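Local coordinates for anopheles Plasmodium-responsive Leucine-rich repeat protein 1B (Anopheles gambiae, PDB 4XGO), which probably takes part in mosquito immunity to Plasmodium through a leucine-rich repeat domain, and probably interacts with the related protein LRIM1, at residues N41-A46 against P64-N69; L228-V233 against T250-D255; Y276-H281 against N297-H302. All coordinates share one frame; numbering follows the deposited sequence.

Contact 1: residues N41-A46 against P64-N69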
loop_
_atom_site.group_PDB
_atom_site.type_symbol
_atom_site.label_atom_id
_atom_site.label_comp_id
_atom_site.label_asym_id
_atom_site.label_seq_id
_atom_site.Cartn_x
_atom_site.Cartn_y
_atom_site.Cartn_z
ATOM N N ASN A 41 19.900 24.390 -3.108
ATOM C CA ASN A 41 19.758 25.541 -2.214
ATOM C C ASN A 41 18.345 25.743 -1.660
ATOM O O ASN A 41 18.023 26.822 -1.173
ATOM C CB ASN A 41 20.241 26.842 -2.908
ATOM C CG ASN A 41 19.331 27.283 -4.041
ATOM O OD1 ASN A 41 18.448 26.541 -4.462
ATOM N ND2 ASN A 41 19.572 28.492 -4.574
ATOM N N ALA A 42 17.509 24.705 -1.698
ATOM C CA ALA A 42 16.103 24.862 -1.308
ATOM C C ALA A 42 15.935 25.479 0.073
ATOM O O ALA A 42 15.000 26.260 0.293
ATOM C CB ALA A 42 15.392 23.517 -1.371
ATOM N N PHE A 43 16.817 25.116 1.007
ATOM C CA PHE A 43 16.736 25.597 2.383
ATOM C C PHE A 43 17.673 26.757 2.750
ATOM O O PHE A 43 17.901 27.035 3.936
ATOM C CB PHE A 43 16.930 24.429 3.357
ATOM C CG PHE A 43 15.952 23.304 3.133
ATOM C CD1 PHE A 43 14.612 23.483 3.395
ATOM C CD2 PHE A 43 16.373 22.088 2.616
ATOM C CE1 PHE A 43 13.694 22.462 3.179
ATOM C CE2 PHE A 43 15.467 21.058 2.401
ATOM C CZ PHE A 43 14.128 21.251 2.677
ATOM N N ALA A 44 18.131 27.483 1.737
ATOM C CA ALA A 44 19.090 28.585 1.920
ATOM C C ALA A 44 18.632 29.700 2.878
ATOM O O ALA A 44 19.466 30.360 3.515
ATOM C CB ALA A 44 19.419 29.176 0.560
ATOM N N TYR A 45 17.325 29.931 2.939
ATOM C CA TYR A 45 16.725 30.956 3.790
ATOM C C TYR A 45 15.936 30.376 4.963
ATOM O O TYR A 45 15.041 31.040 5.521
ATOM C CB TYR A 45 15.817 31.833 2.926
ATOM C CG TYR A 45 16.573 32.453 1.776
ATOM C CD1 TYR A 45 17.349 33.594 1.970
ATOM C CD2 TYR A 45 16.540 31.883 0.506
ATOM C CE1 TYR A 45 18.056 34.161 0.927
ATOM C CE2 TYR A 45 17.245 32.443 -0.545
ATOM C CZ TYR A 45 18.000 33.582 -0.330
ATOM O OH TYR A 45 18.708 34.150 -1.369
ATOM N N ALA A 46 16.269 29.143 5.348
ATOM C CA ALA A 46 15.532 28.425 6.381
ATOM C C ALA A 46 16.485 27.694 7.319
ATOM O O ALA A 46 16.306 26.505 7.606
ATOM C CB ALA A 46 14.562 27.444 5.736
ATOM N N PRO A 64 23.456 16.223 -3.069
ATOM C CA PRO A 64 24.379 15.838 -1.982
ATOM C C PRO A 64 24.543 16.881 -0.875
ATOM O O PRO A 64 24.768 16.506 0.284
ATOM C CB PRO A 64 25.722 15.593 -2.694
ATOM C CG PRO A 64 25.475 15.738 -4.153
ATOM C CD PRO A 64 24.056 16.124 -4.410
ATOM N N HIS A 65 24.458 18.166 -1.219
ATOM C CA HIS A 65 24.671 19.235 -0.235
ATOM C C HIS A 65 23.370 19.930 0.206
ATOM O O HIS A 65 23.393 21.000 0.802
ATOM C CB HIS A 65 25.678 20.263 -0.782
ATOM C CG HIS A 65 26.993 19.664 -1.188
ATOM N ND1 HIS A 65 27.775 18.924 -0.326
ATOM C CD2 HIS A 65 27.657 19.690 -2.364
ATOM C CE1 HIS A 65 28.873 18.538 -0.948
ATOM N NE2 HIS A 65 28.820 18.979 -2.189
ATOM N N VAL A 66 22.223 19.303 -0.051
ATOM C CA VAL A 66 20.943 19.933 0.278
ATOM C C VAL A 66 20.802 20.271 1.774
ATOM O O VAL A 66 20.159 21.267 2.110
ATOM C CB VAL A 66 19.748 19.088 -0.201
ATOM C CG1 VAL A 66 19.645 17.794 0.602
ATOM C CG2 VAL A 66 18.444 19.878 -0.127
ATOM N N PHE A 67 21.422 19.481 2.657
ATOM C CA PHE A 67 21.273 19.686 4.103
ATOM C C PHE A 67 22.361 20.547 4.758
ATOM O O PHE A 67 22.323 20.788 5.975
ATOM C CB PHE A 67 21.096 18.345 4.844
ATOM C CG PHE A 67 19.903 17.543 4.378
ATOM C CD1 PHE A 67 18.645 18.137 4.246
ATOM C CD2 PHE A 67 20.032 16.193 4.046
ATOM C CE1 PHE A 67 17.552 17.413 3.790
ATOM C CE2 PHE A 67 18.939 15.465 3.594
ATOM C CZ PHE A 67 17.692 16.066 3.477
ATOM N N GLN A 68 23.309 21.038 3.963
ATOM C CA GLN A 68 24.284 22.002 4.464
ATOM C C GLN A 68 23.603 23.248 5.026
ATOM O O GLN A 68 24.110 23.861 5.963
ATOM C CB GLN A 68 25.242 22.416 3.360
ATOM C CG GLN A 68 26.117 21.294 2.884
ATOM C CD GLN A 68 27.385 21.824 2.253
ATOM O OE1 GLN A 68 27.333 22.675 1.366
ATOM N NE2 GLN A 68 28.524 21.356 2.734
ATOM N N ASN A 69 22.449 23.605 4.467
ATOM C CA ASN A 69 21.693 24.762 4.929
ATOM C C ASN A 69 20.872 24.534 6.192
ATOM O O ASN A 69 20.315 25.498 6.735
ATOM C CB ASN A 69 20.758 25.257 3.824
ATOM C CG ASN A 69 21.497 25.973 2.709
ATOM O OD1 ASN A 69 22.364 26.818 2.963
ATOM N ND2 ASN A 69 21.139 25.661 1.464
HETATM O O HOH W 1 19.330 23.497 1.013
#
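The Phe43 ring carries the carbonyl oxygen of Val66 at its edge, in plane, with Phe43 CD2 3.9 Å from Val66 O, while the Phe67 ring has Val66 CG1 of its own segment over the centre of one face. Between the two rings stands Val66: its CG2, anti to the backbone N, reaches Phe43 CE2 at 4.1 Å, and its CG1 takes the crowded position between N and carbonyl carbon that sets it on Phe67. Phe43 and Val66 point the same way, and both phenyl groups go on to pack against Leu52 of strand 51-53. These are the convex-side turns of two successive leucine-rich repeats, where Phe43 and Phe67 take the phenylalanine position common in such repeats; in 41-46 the chain runs through two overlapping type I turns, Asn41 to Ala44 and Phe43 to Ala46. The backbones are joined by water. One molecule accepts from Phe43 N (3.0 Å) and from Asn69 ND2 (2.9 Å) and donates to Val66 O at 2.6 Å, so three polar groups share a single bridge. Asn69, its CG beside its own backbone N (chi1 -74°), lays CB 3.4 Å from Phe43 O and passes its amide alongside the Ala44 backbone, ND2 lying 3.5 Å from Ala44 N. Asn69 O takes a hydrogen bond from His47 ND1. Leu15 of the second subunit packs on Phe43, and Pro12 of that subunit on Asn41 and Tyr45.

Contact 2: residues L228-V233 against T250-D255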
loop_
_atom_site.group_PDB
_atom_site.type_symbol
_atom_site.label_atom_id
_atom_site.label_comp_id
_atom_site.label_asym_id
_atom_site.label_seq_id
_atom_site.Cartn_x
_atom_site.Cartn_y
_atom_site.Cartn_z
ATOM N N LEU A 228 15.638 -13.322 29.873
ATOM C CA LEU A 228 14.790 -13.719 28.763
ATOM C C LEU A 228 13.392 -14.099 29.252
ATOM O O LEU A 228 13.250 -14.908 30.178
ATOM C CB LEU A 228 15.416 -14.881 28.004
ATOM C CG LEU A 228 14.691 -15.322 26.734
ATOM C CD1 LEU A 228 14.767 -14.277 25.627
ATOM C CD2 LEU A 228 15.246 -16.643 26.247
ATOM N N GLU A 229 12.377 -13.484 28.649
ATOM C CA GLU A 229 10.972 -13.727 29.006
ATOM C C GLU A 229 10.174 -14.423 27.908
ATOM O O GLU A 229 9.282 -15.223 28.204
ATOM C CB GLU A 229 10.263 -12.423 29.362
ATOM C CG GLU A 229 10.728 -11.810 30.675
ATOM C CD GLU A 229 9.993 -10.530 31.011
ATOM O OE1 GLU A 229 8.831 -10.373 30.571
ATOM O OE2 GLU A 229 10.594 -9.678 31.706
ATOM N N ARG A 230 10.463 -14.116 26.648
ATOM C CA ARG A 230 9.650 -14.639 25.544
ATOM C C ARG A 230 10.546 -15.107 24.413
ATOM O O ARG A 230 11.400 -14.353 23.926
ATOM C CB ARG A 230 8.668 -13.571 25.043
ATOM C CG ARG A 230 7.836 -12.958 26.157
ATOM C CD ARG A 230 6.823 -11.993 25.598
ATOM N NE ARG A 230 5.946 -11.489 26.646
ATOM C CZ ARG A 230 6.267 -10.529 27.516
ATOM N NH1 ARG A 230 7.465 -9.940 27.499
ATOM N NH2 ARG A 230 5.362 -10.149 28.421
ATOM N N LEU A 231 10.344 -16.366 24.016
ATOM C CA LEU A 231 11.107 -16.999 22.949
ATOM C C LEU A 231 10.137 -17.611 21.945
ATOM O O LEU A 231 9.353 -18.529 22.268
ATOM C CB LEU A 231 12.057 -18.068 23.517
ATOM C CG LEU A 231 12.784 -18.932 22.486
ATOM C CD1 LEU A 231 13.727 -18.103 21.635
ATOM C CD2 LEU A 231 13.540 -20.051 23.169
ATOM N N TYR A 232 10.150 -17.066 20.728
ATOM C CA TYR A 232 9.284 -17.528 19.674
ATOM C C TYR A 232 10.099 -18.222 18.594
ATOM O O TYR A 232 10.995 -17.620 17.982
ATOM C CB TYR A 232 8.517 -16.370 19.044
ATOM C CG TYR A 232 7.710 -15.568 20.026
ATOM C CD1 TYR A 232 8.264 -14.481 20.677
ATOM C CD2 TYR A 232 6.393 -15.898 20.297
ATOM C CE1 TYR A 232 7.520 -13.733 21.587
ATOM C CE2 TYR A 232 5.638 -15.153 21.201
ATOM C CZ TYR A 232 6.214 -14.072 21.840
ATOM O OH TYR A 232 5.484 -13.307 22.742
ATOM N N VAL A 233 9.787 -19.487 18.348
ATOM C CA VAL A 233 10.494 -20.242 17.325
ATOM C C VAL A 233 9.506 -21.084 16.524
ATOM O O VAL A 233 9.808 -22.198 16.102
ATOM C CB VAL A 233 11.637 -21.129 17.889
ATOM C CG1 VAL A 233 12.608 -21.469 16.783
ATOM C CG2 VAL A 233 12.422 -20.430 18.980
ATOM N N THR A 250 13.182 -16.423 34.355
ATOM C CA THR A 250 12.387 -15.343 33.786
ATOM C C THR A 250 11.526 -15.770 32.589
ATOM O O THR A 250 10.622 -15.037 32.205
ATOM C CB THR A 250 13.291 -14.161 33.351
ATOM O OG1 THR A 250 14.447 -14.664 32.660
ATOM C CG2 THR A 250 13.748 -13.351 34.557
ATOM N N LEU A 251 11.773 -16.954 32.019
ATOM C CA LEU A 251 11.078 -17.351 30.787
ATOM C C LEU A 251 9.621 -17.693 31.021
ATOM O O LEU A 251 9.300 -18.612 31.788
ATOM C CB LEU A 251 11.772 -18.535 30.106
ATOM C CG LEU A 251 11.301 -18.861 28.683
ATOM C CD1 LEU A 251 11.670 -17.755 27.700
ATOM C CD2 LEU A 251 11.929 -20.150 28.217
ATOM N N LYS A 252 8.732 -16.974 30.345
ATOM C CA LYS A 252 7.315 -17.219 30.537
ATOM C C LYS A 252 6.529 -17.545 29.276
ATOM O O LYS A 252 5.432 -18.081 29.384
ATOM C CB LYS A 252 6.667 -16.091 31.337
ATOM C CG LYS A 252 6.728 -14.724 30.716
ATOM C CD LYS A 252 6.250 -13.702 31.737
ATOM C CE LYS A 252 5.924 -12.369 31.092
ATOM N NZ LYS A 252 5.246 -11.471 32.066
ATOM N N VAL A 253 7.100 -17.284 28.106
ATOM C CA VAL A 253 6.458 -17.628 26.847
ATOM C C VAL A 253 7.435 -18.445 25.994
ATOM O O VAL A 253 8.559 -18.021 25.778
ATOM C CB VAL A 253 6.036 -16.391 26.068
ATOM C CG1 VAL A 253 5.455 -16.768 24.721
ATOM C CG2 VAL A 253 5.044 -15.556 26.872
ATOM N N LEU A 254 6.972 -19.598 25.538
ATOM C CA LEU A 254 7.743 -20.464 24.645
ATOM C C LEU A 254 6.843 -20.977 23.545
ATOM O O LEU A 254 5.915 -21.755 23.798
ATOM C CB LEU A 254 8.363 -21.626 25.425
ATOM C CG LEU A 254 9.285 -22.562 24.636
ATOM C CD1 LEU A 254 10.432 -21.757 24.028
ATOM C CD2 LEU A 254 9.821 -23.683 25.528
ATOM N N ASP A 255 7.095 -20.515 22.319
ATOM C CA ASP A 255 6.286 -20.883 21.164
ATOM C C ASP A 255 7.111 -21.834 20.279
ATOM O O ASP A 255 8.036 -21.424 19.615
ATOM C CB ASP A 255 5.830 -19.643 20.387
ATOM C CG ASP A 255 4.888 -19.963 19.256
ATOM O OD1 ASP A 255 4.615 -21.156 18.968
ATOM O OD2 ASP A 255 4.420 -19.015 18.586
HETATM O O HOH W 2 5.718 -8.819 31.562
#
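Glu229 O is gripped by two backbone N-H groups, from Lys252 (N to O 2.8 Å, in the carbonyl plane on a lone pair) and from Val253 (N to O 3.0 Å, nearly along the C=O axis). One residue earlier, Leu228 O receives a hydrogen bond from Thr250 OG1 at 2.8 Å from above the carbonyl plane; the threonine hydroxyl stands in the crowded position between N and carbonyl carbon (chi1 44°). Past this pair the strands 230-232 and 253-255 run parallel, 4° apart, and their backbone hydrogen bonds alternate donors: Leu231 N to Val253 O, Asp255 N to Leu231 O, then Val233 N to Asp255 O. This is the concave parallel sheet of a leucine-rich repeat solenoid, each repeat adding one short strand. Leu231 and Leu254 point together into the hydrophobic core, both with CG anti to the backbone N, and Leu231 CD2 meets Leu254 CD1 at 3.6 Å. Leu251 CD1 packs beside Leu228 CG and CD2 and touches Glu229 O. The other face bears Arg230, Tyr232, Val253 and Asp255. Tyr232 crosses Asp255 at about a right angle, CD2 3.8 Å from Asp255 CB, and Tyr232 CE2 meets Val253 CG1 where those two side chains cross obliquely. The Asp255 carboxylate is held by Ser257. Arg230, extended from CG to NE, passes over Val253 and bridges to Asp206 of the preceding strand; Glu229 OE1 lies out of the guanidinium plane and adds only charge. Lys252 CE rests over a guanidinium face, 3.5 Å from Arg230 NH2. Lys252 NZ donates to a water at 2.7 Å, which Arg230 NH2 reaches only weakly, and lies 4.0 Å from Glu229 OE1, whose charge may offset the repulsion between the two cations.

Contact 3: residues Y276-H281 against N297-H302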
loop_
_atom_site.group_PDB
_atom_site.type_symbol
_atom_site.label_atom_id
_atom_site.label_comp_id
_atom_site.label_asym_id
_atom_site.label_seq_id
_atom_site.Cartn_x
_atom_site.Cartn_y
_atom_site.Cartn_z
ATOM N N TYR A 276 2.890 -19.534 29.082
ATOM C CA TYR A 276 2.346 -19.801 27.761
ATOM C C TYR A 276 3.298 -20.757 27.043
ATOM O O TYR A 276 4.488 -20.467 26.909
ATOM C CB TYR A 276 2.204 -18.511 26.972
ATOM C CG TYR A 276 1.326 -17.493 27.652
ATOM C CD1 TYR A 276 1.839 -16.652 28.626
ATOM C CD2 TYR A 276 -0.020 -17.397 27.340
ATOM C CE1 TYR A 276 1.035 -15.713 29.261
ATOM C CE2 TYR A 276 -0.839 -16.472 27.967
ATOM C CZ TYR A 276 -0.307 -15.632 28.926
ATOM O OH TYR A 276 -1.111 -14.703 29.559
ATOM N N LEU A 277 2.770 -21.912 26.634
ATOM C CA LEU A 277 3.578 -22.916 25.951
ATOM C C LEU A 277 2.776 -23.418 24.779
ATOM O O LEU A 277 1.678 -23.964 24.969
ATOM C CB LEU A 277 3.897 -24.069 26.899
ATOM C CG LEU A 277 4.659 -25.276 26.316
ATOM C CD1 LEU A 277 5.981 -24.841 25.733
ATOM C CD2 LEU A 277 4.888 -26.318 27.400
ATOM N N TYR A 278 3.301 -23.212 23.570
ATOM C CA TYR A 278 2.598 -23.585 22.354
ATOM C C TYR A 278 3.301 -24.738 21.649
ATOM O O TYR A 278 4.414 -24.557 21.138
ATOM C CB TYR A 278 2.487 -22.405 21.410
ATOM C CG TYR A 278 1.873 -21.193 22.078
ATOM C CD1 TYR A 278 0.516 -21.153 22.357
ATOM C CD2 TYR A 278 2.653 -20.128 22.450
ATOM C CE1 TYR A 278 -0.051 -20.044 22.995
ATOM C CE2 TYR A 278 2.107 -19.005 23.070
ATOM C CZ TYR A 278 0.756 -18.974 23.335
ATOM O OH TYR A 278 0.225 -17.853 23.980
ATOM N N LEU A 279 2.636 -25.903 21.625
ATOM C CA LEU A 279 3.182 -27.119 21.003
ATOM C C LEU A 279 2.373 -27.616 19.828
ATOM O O LEU A 279 2.684 -28.676 19.244
ATOM C CB LEU A 279 3.287 -28.239 22.033
ATOM C CG LEU A 279 4.137 -27.952 23.254
ATOM C CD1 LEU A 279 4.054 -29.129 24.201
ATOM C CD2 LEU A 279 5.574 -27.644 22.847
ATOM N N ASP A 280 1.332 -26.874 19.456
ATOM C CA ASP A 280 0.442 -27.332 18.411
ATOM C C ASP A 280 1.176 -27.439 17.071
ATOM O O ASP A 280 2.155 -26.731 16.815
ATOM C CB ASP A 280 -0.802 -26.415 18.291
ATOM C CG ASP A 280 -0.437 -25.009 17.899
ATOM O OD1 ASP A 280 -0.093 -24.210 18.784
ATOM O OD2 ASP A 280 -0.430 -24.716 16.678
ATOM N N HIS A 281 0.659 -28.310 16.215
ATOM C CA HIS A 281 1.168 -28.531 14.865
ATOM C C HIS A 281 2.618 -29.046 14.858
ATOM O O HIS A 281 3.550 -28.379 14.410
ATOM C CB HIS A 281 0.995 -27.264 13.997
ATOM C CG HIS A 281 -0.429 -26.943 13.697
ATOM N ND1 HIS A 281 -1.215 -26.185 14.536
ATOM C CD2 HIS A 281 -1.224 -27.306 12.662
ATOM C CE1 HIS A 281 -2.424 -26.064 14.013
ATOM N NE2 HIS A 281 -2.462 -26.757 12.890
ATOM N N ASN A 297 -1.870 -20.813 29.259
ATOM C CA ASN A 297 -2.276 -21.265 27.945
ATOM C C ASN A 297 -1.289 -22.317 27.440
ATOM O O ASN A 297 -0.079 -22.105 27.442
ATOM C CB ASN A 297 -2.401 -20.104 26.960
ATOM C CG ASN A 297 -3.209 -20.473 25.725
ATOM O OD1 ASN A 297 -3.541 -21.641 25.517
ATOM N ND2 ASN A 297 -3.523 -19.481 24.896
ATOM N N LEU A 298 -1.833 -23.467 27.063
ATOM C CA LEU A 298 -1.050 -24.591 26.563
ATOM C C LEU A 298 -1.752 -25.063 25.316
ATOM O O LEU A 298 -2.949 -25.364 25.366
ATOM C CB LEU A 298 -1.031 -25.728 27.592
ATOM C CG LEU A 298 -0.382 -27.063 27.205
ATOM C CD1 LEU A 298 1.114 -26.891 26.978
ATOM C CD2 LEU A 298 -0.603 -28.108 28.282
ATOM N N THR A 299 -1.050 -25.134 24.190
ATOM C CA THR A 299 -1.670 -25.667 22.981
ATOM C C THR A 299 -1.016 -26.988 22.592
ATOM O O THR A 299 0.200 -27.142 22.670
ATOM C CB THR A 299 -1.641 -24.682 21.816
ATOM O OG1 THR A 299 -0.281 -24.377 21.461
ATOM C CG2 THR A 299 -2.390 -23.408 22.190
ATOM N N LEU A 300 -1.851 -27.942 22.224
ATOM C CA LEU A 300 -1.439 -29.339 22.017
ATOM C C LEU A 300 -1.991 -29.997 20.751
ATOM O O LEU A 300 -1.637 -31.149 20.453
ATOM C CB LEU A 300 -1.917 -30.170 23.215
ATOM C CG LEU A 300 -1.418 -29.763 24.592
ATOM C CD1 LEU A 300 -2.107 -30.601 25.650
ATOM C CD2 LEU A 300 0.098 -29.894 24.672
ATOM N N SER A 301 -2.844 -29.305 20.002
ATOM C CA SER A 301 -3.551 -29.949 18.902
ATOM C C SER A 301 -2.623 -30.225 17.727
ATOM O O SER A 301 -1.496 -29.694 17.669
ATOM C CB SER A 301 -4.762 -29.120 18.429
ATOM O OG SER A 301 -4.344 -27.880 17.892
ATOM N N HIS A 302 -3.092 -31.081 16.815
ATOM C CA HIS A 302 -2.360 -31.444 15.610
ATOM C C HIS A 302 -0.976 -32.004 15.942
ATOM O O HIS A 302 0.052 -31.471 15.495
ATOM C CB HIS A 302 -2.268 -30.252 14.668
ATOM C CG HIS A 302 -3.608 -29.797 14.199
ATOM N ND1 HIS A 302 -4.158 -30.231 13.011
ATOM C CD2 HIS A 302 -4.542 -29.014 14.786
ATOM C CE1 HIS A 302 -5.359 -29.699 12.867
ATOM N NE2 HIS A 302 -5.613 -28.956 13.928
#
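Thr299 OG1 donates to Asp280 OD1 at 2.7 Å, on the anti lone pair, and the other carboxylate oxygen, Asp280 OD2, accepts from His281 ND1, likewise at 2.7 Å and on its anti lone pair, near the imidazole plane. The bond fixes the rotation of the His281 ring and would favour a proton on ND1. Held so, the ring forms an offset stack with His302, planes 7° apart and centroids 4.2 Å apart; His281 NE2 lies over the face of the His302 ring, offset toward its rim, 3.5 Å from His302 CG, and His302 CB sits over the face of His281. Asp280 and Thr299 both adopt crowded first torsions (chi1 63° and 62°), and the two side chains run side by side in the same direction, bringing carboxylate and hydroxyl within bonding distance. Thr299 OG1 also meets the edge of the Tyr278 ring in plane, 3.4 Å from CD1. Behind these groups runs the last pair of parallel strands of the leucine-rich repeat sheet, 276-278 and 297-299, joined by backbone hydrogen bonds from Leu277 N to Asn297 O, Thr299 N to Leu277 O and Leu279 N to Thr299 O, continued past the strands by His281 N to Ser301 O. Leu277 and Leu298 fill the core side by side, CD2 to CD1 3.8 Å, with Leu279 and Leu300 following. On the concave face Tyr276 crosses Asn297 at about a right angle, CD2 3.6 Å from its CB. Farther out, His258 stacks on His281, Asp324 binds Ser301 OG and Leu300 N, and Asn303 ND2 bonds to both Leu279 O and Leu300 O.

Overall arrangement
All three contacts join successive repeats of one solenoid, but at different places in its cross-section: contact 1 lies in the convex-side turns near the N-terminal end, contacts 2 and 3 on the concave strands toward the C-terminal end. Contact 1 is about 49 Å from contact 2 and 57 Å from contact 3, centre to centre, on the other side of the chain's middle. Contacts 2 and 3 are 14 Å apart and adjoin, strand 253-255 pairing with 276-278 through probable hydrogen bonds such as Tyr276 N to Lys252 O, 2.9 Å. Contact 1 alone touches the second subunit; a glycerol, probably from crystallisation, lies about 3 Å from the His302 side chain.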